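Local coordinates for carboxylesterase SOBER1 (Arabidopsis thaliana, PDB 6AVX), which hydrolyses carboxylic esters with a preference for short acyl chains, shows phospholipase A2 activity and dampens the hypersensitive response to the bacterial effector AvrBsT, at residues A[96-99]-A[100-103]; A[84-87]-A[88-91]; A[90-93]-A[94-97]; A[202-205]-A[206-209]; A[139-142]-A[143-146]. The protein carries 1 engineered substitution. All coordinates share one frame; numbering follows the deposited sequence. Where two conformers were deposited one is given.

Contact 1 (A[96-99]-A[100-103])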
loop_
_atom_site.group_PDB
_atom_site.type_symbol
_atom_site.label_atom_id
_atom_site.label_comp_id
_atom_site.label_asym_id
_atom_site.label_seq_id
_atom_site.Cartn_x
_atom_site.Cartn_y
_atom_site.Cartn_z
ATOM N N GLY A 96 6.561 21.073 4.643
ATOM C CA GLY A 96 7.590 20.983 5.662
ATOM C C GLY A 96 7.746 19.650 6.345
ATOM O O GLY A 96 8.620 19.524 7.214
ATOM N N THR A 97 6.977 18.619 6.009
ATOM C CA THR A 97 7.162 17.329 6.651
ATOM C C THR A 97 8.421 16.651 6.123
ATOM O O THR A 97 8.677 16.642 4.921
ATOM C CB THR A 97 5.937 16.467 6.380
ATOM O OG1 THR A 97 4.803 17.143 6.946
ATOM C CG2 THR A 97 6.074 15.088 6.998
ATOM N N ASN A 98 9.191 16.082 7.027
ATOM C CA ASN A 98 10.385 15.331 6.634
ATOM C C ASN A 98 9.954 14.086 5.866
ATOM O O ASN A 98 9.078 13.348 6.337
ATOM C CB ASN A 98 11.145 14.937 7.902
ATOM C CG ASN A 98 12.303 13.979 7.651
ATOM O OD1 ASN A 98 12.654 13.663 6.514
ATOM N ND2 ASN A 98 12.905 13.508 8.739
ATOM N N PRO A 99 10.530 13.815 4.692
ATOM C CA PRO A 99 10.102 12.619 3.939
ATOM C C PRO A 99 10.169 11.338 4.747
ATOM O O PRO A 99 9.312 10.465 4.570
ATOM C CB PRO A 99 11.058 12.602 2.742
ATOM C CG PRO A 99 11.505 14.025 2.595
ATOM C CD PRO A 99 11.513 14.628 3.943
ATOM N N GLU A 100 11.151 11.194 5.625
ATOM C CA GLU A 100 11.274 9.995 6.435
ATOM C C GLU A 100 10.211 9.895 7.524
ATOM O O GLU A 100 10.150 8.877 8.214
ATOM C CB GLU A 100 12.673 9.945 7.048
ATOM C CG GLU A 100 13.785 9.806 6.030
ATOM C CD GLU A 100 14.197 8.365 5.828
ATOM O OE1 GLU A 100 13.327 7.543 5.469
ATOM O OE2 GLU A 100 15.386 8.047 6.048
ATOM N N ASN A 101 9.384 10.918 7.699
ATOM C CA ASN A 101 8.245 10.863 8.608
ATOM C C ASN A 101 6.935 10.610 7.873
ATOM O O ASN A 101 5.859 10.740 8.483
ATOM C CB ASN A 101 8.170 12.143 9.445
ATOM C CG ASN A 101 9.227 12.193 10.538
ATOM O OD1 ASN A 101 10.275 11.560 10.446
ATOM N ND2 ASN A 101 8.934 12.934 11.595
ATOM N N VAL A 102 7.004 10.246 6.595
ATOM C CA VAL A 102 5.837 9.941 5.774
ATOM C C VAL A 102 5.713 8.435 5.685
ATOM O O VAL A 102 6.668 7.749 5.296
ATOM C CB VAL A 102 5.995 10.531 4.363
ATOM C CG1 VAL A 102 4.885 10.047 3.439
ATOM C CG2 VAL A 102 6.035 12.058 4.429
ATOM N N PHE A 103 4.535 7.917 5.996
ATOM C CA PHE A 103 4.229 6.498 5.879
ATOM C C PHE A 103 3.023 6.333 4.973
ATOM O O PHE A 103 2.033 7.060 5.131
ATOM C CB PHE A 103 3.952 5.899 7.259
ATOM C CG PHE A 103 5.151 5.929 8.137
ATOM C CD1 PHE A 103 5.481 7.073 8.841
ATOM C CD2 PHE A 103 5.988 4.839 8.203
ATOM C CE1 PHE A 103 6.642 7.112 9.613
ATOM C CE2 PHE A 103 7.132 4.881 8.980
ATOM C CZ PHE A 103 7.447 6.008 9.672
#
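Thr97 meets Val102 through methyl groups, CG2 of Thr97 lying 4.0 Å from CG2 of Val102. The two side chains cross at about a right angle. Asn98 comes next and works through both its side chain and its backbone. With chi1 at 172°, CG swings away from the backbone N and comes beside the carbonyl carbon, which carries the amide over the turn ahead. OD1 of Asn98 then accepts the backbone N of Glu100 at 3.0 Å. The donor stands well above the amide carbonyl plane rather than on a lone pair. This is an Asx turn with proline inside it. The backbone O of Asn98 takes N of Asn101 at 2.8 Å, closing a type I beta turn with Pro99 and Glu100 at its middle positions. Pro99 follows, and its O accepts N of Val102 at 3.1 Å in a second, overlapping turn. From within the turns, the Glu100 side chain leads away to a salt bridge with Arg211. The chain enters strand 102-107, and Phe103 pairs by its backbone with strand 7-11. Three successive N-H groups thus find oxygens of Asn98 and Pro99, so the tight turn into the strand keeps its backbone donors paired.

Contact 2 (A[84-87]-A[88-91])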
loop_
_atom_site.group_PDB
_atom_site.type_symbol
_atom_site.label_atom_id
_atom_site.label_comp_id
_atom_site.label_asym_id
_atom_site.label_seq_id
_atom_site.Cartn_x
_atom_site.Cartn_y
_atom_site.Cartn_z
ATOM N N ASN A 84 -1.397 10.642 -8.622
ATOM C CA ASN A 84 -2.174 11.336 -7.608
ATOM C C ASN A 84 -1.599 11.137 -6.213
ATOM O O ASN A 84 -1.542 12.087 -5.427
ATOM C CB ASN A 84 -3.617 10.875 -7.652
ATOM C CG ASN A 84 -4.395 11.399 -6.495
ATOM O OD1 ASN A 84 -4.718 10.660 -5.558
ATOM N ND2 ASN A 84 -4.656 12.697 -6.508
ATOM N N VAL A 85 -1.195 9.906 -5.866
ATOM C CA VAL A 85 -0.565 9.690 -4.563
ATOM C C VAL A 85 0.674 10.558 -4.429
ATOM O O VAL A 85 0.897 11.194 -3.396
ATOM C CB VAL A 85 -0.248 8.199 -4.346
ATOM C CG1 VAL A 85 0.564 8.003 -3.068
ATOM C CG2 VAL A 85 -1.515 7.366 -4.301
ATOM N N HIS A 86 1.480 10.625 -5.482
ATOM C CA HIS A 86 2.686 11.441 -5.433
ATOM C C HIS A 86 2.366 12.915 -5.255
ATOM O O HIS A 86 3.123 13.630 -4.600
ATOM C CB HIS A 86 3.527 11.225 -6.683
ATOM C CG HIS A 86 4.290 9.936 -6.669
ATOM N ND1 HIS A 86 5.257 9.639 -7.600
ATOM C CD2 HIS A 86 4.250 8.885 -5.818
ATOM C CE1 HIS A 86 5.788 8.465 -7.317
ATOM N NE2 HIS A 86 5.191 7.983 -6.244
ATOM N N ALA A 87 1.276 13.406 -5.855
ATOM C CA ALA A 87 0.887 14.798 -5.635
ATOM C C ALA A 87 0.612 15.053 -4.159
ATOM O O ALA A 87 1.004 16.094 -3.612
ATOM C CB ALA A 87 -0.336 15.138 -6.494
ATOM N N ILE A 88 -0.047 14.104 -3.491
ATOM C CA ILE A 88 -0.336 14.249 -2.066
ATOM C C ILE A 88 0.960 14.282 -1.270
ATOM O O ILE A 88 1.153 15.129 -0.385
ATOM C CB ILE A 88 -1.252 13.108 -1.591
ATOM C CG1 ILE A 88 -2.638 13.217 -2.238
ATOM C CG2 ILE A 88 -1.355 13.092 -0.056
ATOM C CD1 ILE A 88 -3.521 11.997 -2.025
ATOM N N ILE A 89 1.861 13.342 -1.549
ATOM C CA ILE A 89 3.125 13.279 -0.819
ATOM C C ILE A 89 3.941 14.536 -1.082
ATOM O O ILE A 89 4.525 15.120 -0.157
ATOM C CB ILE A 89 3.913 12.011 -1.193
ATOM C CG1 ILE A 89 3.110 10.734 -0.889
ATOM C CG2 ILE A 89 5.246 11.983 -0.448
ATOM C CD1 ILE A 89 3.608 9.524 -1.641
ATOM N N ASP A 90 4.025 14.946 -2.352
ATOM C CA ASP A 90 4.756 16.159 -2.718
ATOM C C ASP A 90 4.280 17.347 -1.896
ATOM O O ASP A 90 5.088 18.149 -1.407
ATOM C CB ASP A 90 4.534 16.499 -4.194
ATOM C CG ASP A 90 5.300 15.611 -5.160
ATOM O OD1 ASP A 90 6.161 14.812 -4.761
ATOM O OD2 ASP A 90 5.027 15.779 -6.369
ATOM N N GLN A 91 2.970 17.505 -1.775
ATOM C CA GLN A 91 2.437 18.668 -1.069
ATOM C C GLN A 91 2.758 18.608 0.421
ATOM O O GLN A 91 3.117 19.628 1.029
ATOM C CB GLN A 91 0.935 18.763 -1.298
ATOM C CG GLN A 91 0.263 19.929 -0.574
ATOM C CD GLN A 91 0.716 21.281 -1.085
ATOM O OE1 GLN A 91 1.281 21.392 -2.176
ATOM N NE2 GLN A 91 0.466 22.321 -0.295
#
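Val85 and Ile89 are brought together by their first torsions. Val85 CG1 lies opposite its backbone N (chi1 173°) and leans along the helix. Ile89 CG1 sits beside its own N (chi1 -59°) and leans back. In the conformer given, one of two deposited for Ile89, CD1 comes 3.7 Å from CG1 of Val85, so this detail is less certain. CG1 of Ile88 likewise sits beside its backbone N, and the extended chain runs back toward Asn84. CD1 of Ile88 lies 4.0 Å from OD1 of Asn84, and its CG1 is 3.6 Å from O of Asn84.

The backbone is regular alpha helix. N of Ile89 bonds to O of Val85 at 3.0 Å, and N of Asp90 to O of His86 at 2.8 Å. Val85 also packs on Leu9 and Leu11 of strand 7-11 and on Leu113 of helix 109-120. His86 NE2 bonds to O of Ser117.

O of His86 sits over the face of the Asp90 carboxylate, 3.0 Å from CG, with OD1 and OD2 at 3.3 and 3.4 Å and no hydrogen bond to either. OD1 of Asp90 is hydrogen-bonded to Tyr121 OH, which helps to fix the rotation of the carboxylate.

Contact 3 (A[90-93]-A[94-97])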
loop_
_atom_site.group_PDB
_atom_site.type_symbol
_atom_site.label_atom_id
_atom_site.label_comp_id
_atom_site.label_asym_id
_atom_site.label_seq_id
_atom_site.Cartn_x
_atom_site.Cartn_y
_atom_site.Cartn_z
ATOM N N ASP A 90 4.025 14.946 -2.352
ATOM C CA ASP A 90 4.756 16.159 -2.718
ATOM C C ASP A 90 4.280 17.347 -1.896
ATOM O O ASP A 90 5.088 18.149 -1.407
ATOM C CB ASP A 90 4.534 16.499 -4.194
ATOM C CG ASP A 90 5.300 15.611 -5.160
ATOM O OD1 ASP A 90 6.161 14.812 -4.761
ATOM O OD2 ASP A 90 5.027 15.779 -6.369
ATOM N N GLN A 91 2.970 17.505 -1.775
ATOM C CA GLN A 91 2.437 18.668 -1.069
ATOM C C GLN A 91 2.758 18.608 0.421
ATOM O O GLN A 91 3.117 19.628 1.029
ATOM C CB GLN A 91 0.935 18.763 -1.298
ATOM C CG GLN A 91 0.263 19.929 -0.574
ATOM C CD GLN A 91 0.716 21.281 -1.085
ATOM O OE1 GLN A 91 1.281 21.392 -2.176
ATOM N NE2 GLN A 91 0.466 22.321 -0.295
ATOM N N GLU A 92 2.646 17.428 1.032
ATOM C CA GLU A 92 2.974 17.298 2.444
ATOM C C GLU A 92 4.439 17.640 2.695
ATOM O O GLU A 92 4.761 18.353 3.656
ATOM C CB GLU A 92 2.634 15.886 2.912
ATOM C CG GLU A 92 2.875 15.611 4.381
ATOM C CD GLU A 92 1.959 16.379 5.335
ATOM O OE1 GLU A 92 0.881 16.857 4.923
ATOM O OE2 GLU A 92 2.345 16.496 6.517
ATOM N N ILE A 93 5.345 17.153 1.841
ATOM C CA ILE A 93 6.761 17.470 1.989
ATOM C C ILE A 93 7.007 18.956 1.716
ATOM O O ILE A 93 7.794 19.605 2.419
ATOM C CB ILE A 93 7.616 16.524 1.118
ATOM C CG1 ILE A 93 7.540 15.103 1.686
ATOM C CG2 ILE A 93 9.076 17.002 1.039
ATOM C CD1 ILE A 93 8.087 14.019 0.766
ATOM N N ALA A 94 6.308 19.525 0.734
ATOM C CA ALA A 94 6.448 20.955 0.441
ATOM C C ALA A 94 5.977 21.818 1.606
ATOM O O ALA A 94 6.446 22.951 1.765
ATOM C CB ALA A 94 5.666 21.318 -0.819
ATOM N N GLU A 95 5.049 21.320 2.413
ATOM C CA GLU A 95 4.582 22.045 3.586
ATOM C C GLU A 95 5.491 21.844 4.788
ATOM O O GLU A 95 5.225 22.412 5.853
ATOM C CB GLU A 95 3.132 21.657 3.885
ATOM C CG GLU A 95 2.183 22.200 2.837
ATOM C CD GLU A 95 0.775 21.680 2.964
ATOM O OE1 GLU A 95 0.510 20.863 3.869
ATOM O OE2 GLU A 95 -0.074 22.099 2.143
ATOM N N GLY A 96 6.561 21.073 4.643
ATOM C CA GLY A 96 7.590 20.983 5.662
ATOM C C GLY A 96 7.746 19.650 6.345
ATOM O O GLY A 96 8.620 19.524 7.214
ATOM N N THR A 97 6.977 18.619 6.009
ATOM C CA THR A 97 7.162 17.329 6.651
ATOM C C THR A 97 8.421 16.651 6.123
ATOM O O THR A 97 8.677 16.642 4.921
ATOM C CB THR A 97 5.937 16.467 6.380
ATOM O OG1 THR A 97 4.803 17.143 6.946
ATOM C CG2 THR A 97 6.074 15.088 6.998
HETATM O O HOH W 1 -0.665 17.857 3.019
HETATM O O HOH W 2 10.168 18.852 3.893
#
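Gly96 and Thr97 turn back on Glu92 and Ile93 in a Schellman motif. It ends helix 75-94 at the surface, where the chain leaves for strand 102-107. Two backbone bonds define it. N of Thr97 reaches O of Glu92 at 3.2 Å, and N of Gly96 reaches O of Ile93 at 2.9 Å. Gly96 has a positive phi of 114°, which takes the chain out of the helix; a CB here would press on the carbonyl O of Glu95.

Side chains reinforce the turn. Glu92 is bent at chi2 (67°), which curls its carboxylate toward Thr97. OG1 of Thr97 donates to OE2 of Glu92 at 2.6 Å, arriving from above the carboxylate plane. The same Glu92 therefore holds Thr97 twice, by its backbone O and by its side chain.

A second pair, Gln91 and Glu95, lies one helical turn apart. Gln91 NE2 donates to OE2 of Glu95 at 2.5 Å, a doubtful length from which no unusual strength should be read. Glu95 OE2 lies near the amide plane of Gln91, but the amide and carboxylate planes are almost perpendicular. Glu92 and Glu95 bring like charges close, OE1 to OE1 at 4.2 Å. A water donates to OE1 of Glu92 and, weakly, to OE1 of Glu95, and probably eases the repulsion. The apolar side of Ile93 rests on Pro99 and Tyr121.

On the backbone side, CA of Ile93 makes a C-H...O contact with O of Thr97. Another water donates to O of Ile93 and to O of Thr97, 2.9 Å from each.

Contact 4 (A[202-205]-A[206-209])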
loop_
_atom_site.group_PDB
_atom_site.type_symbol
_atom_site.label_atom_id
_atom_site.label_comp_id
_atom_site.label_asym_id
_atom_site.label_seq_id
_atom_site.Cartn_x
_atom_site.Cartn_y
_atom_site.Cartn_z
ATOM N N LYS A 202 -1.833 -3.312 15.137
ATOM C CA LYS A 202 -0.907 -3.027 16.229
ATOM C C LYS A 202 0.529 -3.320 15.816
ATOM O O LYS A 202 1.462 -2.632 16.244
ATOM C CB LYS A 202 -1.258 -3.867 17.456
ATOM C CG LYS A 202 -2.624 -3.636 18.046
ATOM C CD LYS A 202 -2.832 -2.235 18.517
ATOM C CE LYS A 202 -4.174 -2.126 19.235
ATOM N NZ LYS A 202 -4.443 -0.752 19.710
ATOM N N TYR A 203 0.738 -4.366 15.025
ATOM C CA TYR A 203 2.085 -4.665 14.555
ATOM C C TYR A 203 2.593 -3.586 13.609
ATOM O O TYR A 203 3.765 -3.180 13.685
ATOM C CB TYR A 203 2.085 -6.016 13.856
ATOM C CG TYR A 203 3.456 -6.588 13.635
ATOM C CD1 TYR A 203 4.097 -7.281 14.653
ATOM C CD2 TYR A 203 4.120 -6.456 12.422
ATOM C CE1 TYR A 203 5.351 -7.822 14.475
ATOM C CE2 TYR A 203 5.381 -7.000 12.234
ATOM C CZ TYR A 203 5.989 -7.673 13.270
ATOM O OH TYR A 203 7.239 -8.219 13.101
ATOM N N ILE A 204 1.728 -3.085 12.723
ATOM C CA ILE A 204 2.102 -1.947 11.893
ATOM C C ILE A 204 2.456 -0.751 12.766
ATOM O O ILE A 204 3.446 -0.049 12.509
ATOM C CB ILE A 204 0.982 -1.630 10.885
ATOM C CG1 ILE A 204 0.840 -2.774 9.874
ATOM C CG2 ILE A 204 1.253 -0.296 10.177
ATOM C CD1 ILE A 204 -0.482 -2.801 9.171
ATOM N N GLU A 205 1.645 -0.473 13.791
ATOM C CA GLU A 205 1.947 0.640 14.691
ATOM C C GLU A 205 3.322 0.474 15.315
ATOM O O GLU A 205 4.103 1.426 15.375
ATOM C CB GLU A 205 0.887 0.740 15.784
ATOM C CG GLU A 205 1.185 1.841 16.815
ATOM C CD GLU A 205 0.102 1.985 17.852
ATOM O OE1 GLU A 205 -0.434 0.938 18.265
ATOM O OE2 GLU A 205 -0.229 3.125 18.208
ATOM N N SER A 206 3.633 -0.728 15.788
ATOM C CA SER A 206 4.940 -0.970 16.393
ATOM C C SER A 206 6.064 -0.754 15.387
ATOM O O SER A 206 7.133 -0.244 15.743
ATOM C CB SER A 206 4.998 -2.384 16.959
ATOM O OG SER A 206 4.094 -2.531 18.036
ATOM N N TRP A 207 5.855 -1.176 14.136
ATOM C CA TRP A 207 6.843 -0.970 13.077
ATOM C C TRP A 207 7.040 0.513 12.780
ATOM O O TRP A 207 8.177 0.970 12.646
ATOM C CB TRP A 207 6.386 -1.756 11.852
ATOM C CG TRP A 207 7.065 -1.486 10.541
ATOM C CD1 TRP A 207 8.229 -2.023 10.075
ATOM C CD2 TRP A 207 6.553 -0.659 9.489
ATOM N NE1 TRP A 207 8.470 -1.565 8.791
ATOM C CE2 TRP A 207 7.457 -0.728 8.415
ATOM C CE3 TRP A 207 5.411 0.121 9.355
ATOM C CZ2 TRP A 207 7.250 -0.032 7.219
ATOM C CZ3 TRP A 207 5.211 0.811 8.172
ATOM C CH2 TRP A 207 6.121 0.723 7.124
ATOM N N ILE A 208 5.961 1.290 12.709
ATOM C CA ILE A 208 6.108 2.733 12.540
ATOM C C ILE A 208 6.904 3.325 13.695
ATOM O O ILE A 208 7.813 4.138 13.490
ATOM C CB ILE A 208 4.736 3.413 12.387
ATOM C CG1 ILE A 208 4.077 2.963 11.085
ATOM C CG2 ILE A 208 4.899 4.919 12.383
ATOM C CD1 ILE A 208 2.648 3.474 10.895
ATOM N N LYS A 209 6.567 2.933 14.926
ATOM C CA LYS A 209 7.292 3.433 16.094
ATOM C C LYS A 209 8.774 3.115 16.004
ATOM O O LYS A 209 9.617 3.957 16.329
ATOM C CB LYS A 209 6.708 2.837 17.366
ATOM C CG LYS A 209 5.348 3.435 17.708
ATOM C CD LYS A 209 4.658 2.713 18.839
ATOM C CE LYS A 209 5.530 2.635 20.065
ATOM N NZ LYS A 209 4.750 2.117 21.231
#
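Residues 202-205 and 206-209 are successive turns of the alpha helix 198-212, joined by four i to i+4 bonds, from N of Ser206 to O of Lys202 through N of Lys209 to O of Glu205, each 2.9 Å long. This is the last helix of the alpha/beta hydrolase fold, and its inner side lies on the parallel sheet.

The inner side is carried by Ile204, Trp207 and Ile208. CG2 of Ile204 touches CD1 of Ile208 at 4.1 Å. It also lies 4.3 Å from CE3 of Trp207. Chi1 of Trp207 is 167°, which holds the indole away from the backbone N and beside the carbonyl carbon. In that position the ring turns an edge to the helix backbone. Ile204 and Trp207 both rest on Ala129 of strand 127-131 and on Leu155 of strand 154-159.

Glu205 and Lys209 meet along another side of the helix. They touch by their chains, with CG of Glu205 4.1 Å from CD of Lys209. Chi1 of Lys209 (-73°) sets CG beside its backbone N, 3.3 Å from O of Glu205. The charged ends stay apart, OE2 of Glu205 being 5.9 Å from NZ of Lys209. Each has a partner elsewhere. The buried Glu205 bonds through OE2 to Ser30 OG. Lys209 NZ makes a long, weak ion pair with Glu32.

O of Ile204 accepts N of Ile208 and also lies at the edge of the indole, 3.7 Å from CE3 of Trp207 and near the ring plane.

Contact 5 (A[139-142]-A[143-146])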
loop_
_atom_site.group_PDB
_atom_site.type_symbol
_atom_site.label_atom_id
_atom_site.label_comp_id
_atom_site.label_asym_id
_atom_site.label_seq_id
_atom_site.Cartn_x
_atom_site.Cartn_y
_atom_site.Cartn_z
ATOM N N SER A 139 8.538 -6.729 -13.746
ATOM C CA SER A 139 9.894 -6.284 -13.486
ATOM C C SER A 139 10.383 -5.238 -14.489
ATOM O O SER A 139 11.420 -4.626 -14.243
ATOM C CB SER A 139 10.845 -7.468 -13.485
ATOM O OG SER A 139 10.784 -8.110 -14.732
ATOM N N SER A 140 9.664 -4.990 -15.583
ATOM C CA SER A 140 10.063 -3.938 -16.524
ATOM C C SER A 140 10.138 -2.570 -15.858
ATOM O O SER A 140 10.890 -1.706 -16.331
ATOM C CB SER A 140 9.103 -3.867 -17.715
ATOM O OG SER A 140 7.819 -3.460 -17.316
ATOM N N ILE A 141 9.410 -2.354 -14.760
ATOM C CA ILE A 141 9.400 -1.054 -14.105
ATOM C C ILE A 141 10.585 -0.849 -13.169
ATOM O O ILE A 141 10.846 0.287 -12.761
ATOM C CB ILE A 141 8.084 -0.879 -13.317
ATOM C CG1 ILE A 141 7.866 0.565 -12.878
ATOM C CG2 ILE A 141 8.071 -1.721 -12.068
ATOM C CD1 ILE A 141 7.609 1.488 -13.982
ATOM N N ILE A 142 11.280 -1.919 -12.772
ATOM C CA ILE A 142 12.271 -1.813 -11.708
ATOM C C ILE A 142 13.357 -0.808 -12.062
ATOM O O ILE A 142 13.865 -0.099 -11.188
ATOM C CB ILE A 142 12.847 -3.202 -11.374
ATOM C CG1 ILE A 142 11.779 -4.054 -10.668
ATOM C CG2 ILE A 142 14.106 -3.077 -10.518
ATOM C CD1 ILE A 142 12.165 -5.501 -10.430
ATOM N N SER A 143 13.737 -0.734 -13.340
ATOM C CA SER A 143 14.758 0.205 -13.774
ATOM C C SER A 143 14.372 1.650 -13.498
ATOM O O SER A 143 15.245 2.528 -13.564
ATOM C CB SER A 143 15.014 0.005 -15.263
ATOM O OG SER A 143 13.834 0.163 -16.016
ATOM N N GLN A 144 13.102 1.928 -13.219
ATOM C CA GLN A 144 12.633 3.279 -13.000
ATOM C C GLN A 144 12.468 3.628 -11.525
ATOM O O GLN A 144 12.095 4.765 -11.215
ATOM C CB GLN A 144 11.319 3.502 -13.755
ATOM C CG GLN A 144 11.386 3.102 -15.231
ATOM C CD GLN A 144 12.625 3.622 -15.943
ATOM O OE1 GLN A 144 13.423 2.826 -16.450
ATOM N NE2 GLN A 144 12.786 4.935 -16.005
ATOM N N PHE A 145 12.728 2.704 -10.615
ATOM C CA PHE A 145 12.619 3.022 -9.204
ATOM C C PHE A 145 13.755 3.966 -8.830
ATOM O O PHE A 145 14.923 3.623 -9.047
ATOM C CB PHE A 145 12.722 1.777 -8.351
ATOM C CG PHE A 145 11.587 0.794 -8.510
ATOM C CD1 PHE A 145 10.414 1.119 -9.145
ATOM C CD2 PHE A 145 11.719 -0.480 -7.990
ATOM C CE1 PHE A 145 9.384 0.187 -9.246
ATOM C CE2 PHE A 145 10.707 -1.402 -8.085
ATOM C CZ PHE A 145 9.539 -1.073 -8.714
ATOM N N PRO A 146 13.473 5.148 -8.293
ATOM C CA PRO A 146 14.550 6.071 -7.932
ATOM C C PRO A 146 15.489 5.487 -6.890
ATOM O O PRO A 146 15.111 4.666 -6.050
ATOM C CB PRO A 146 13.787 7.287 -7.392
ATOM C CG PRO A 146 12.495 7.244 -8.119
ATOM C CD PRO A 146 12.153 5.787 -8.164
HETATM O O HOH W 3 13.467 -3.022 -15.249
#
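Ile142 and Ile141 share the Phe145 side chain in a local hydrophobic cluster. The CH-pi contact comes first. CA of Ile142 stands over the centre of the Phe145 ring, 3.9 Å from its centroid and 8° off the ring normal. Chi2 of Phe145 is -14°, which turns a face of the ring up to the backbone three residues earlier.

The apolar contacts flank it. CG2 of Ile141 touches CE1 of Phe145 at 3.7 Å, the two side chains crossing at about a right angle. CG1 of Ile142 reaches CE2 of Phe145 at 3.9 Å. Phe145 also packs on Leu119 and Leu120 of helix 109-120 and on Ala180 of helix 173-180.

The backbone bonds run from i to i+3. N of Gln144 bonds to O of Ile141 at 2.8 Å, and N of Phe145 to O of Ile142 at 3.1 Å. Both donors lie well above the carbonyl planes.

Polar side chains and water form the last group. OG of Ser143 donates to OE1 of Gln144 at 2.7 Å, in the carbonyl plane and on a lone pair. A water accepts N of Ser143 and donates to O of Ser139, at 3.0 and 2.8 Å.

Such successive i to i+3 bonds are the mark of a 3-10 helix. Here it lies in the connection between the neighbouring parallel strands 127-131 and 154-159 of the alpha/beta hydrolase sheet.

How the contacts relate
Contacts 2, 3 and 1 follow one another along residues 84-103, from helix 75-94 through its end into strand 102-107. Contacts 2 and 3 share Asp90 and Gln91, and contacts 3 and 1 share Gly96 and Thr97. Contact 3 also touches contact 1 where Ile93 CD1 meets Pro99 CB at 3.8 Å. Contact 4 touches only contact 1, where Phe103 CZ lies 3.9 Å from Ile208 CG2; its nearest atoms stay about 12 Å or more from contacts 2 and 3. Contact 5 stands apart, its centre about 19 Å from that of contact 2. None lies at the probable Ser108-His194-Asp162 triad, but strand 102-107, which contact 1 enters, leads directly to Ser108.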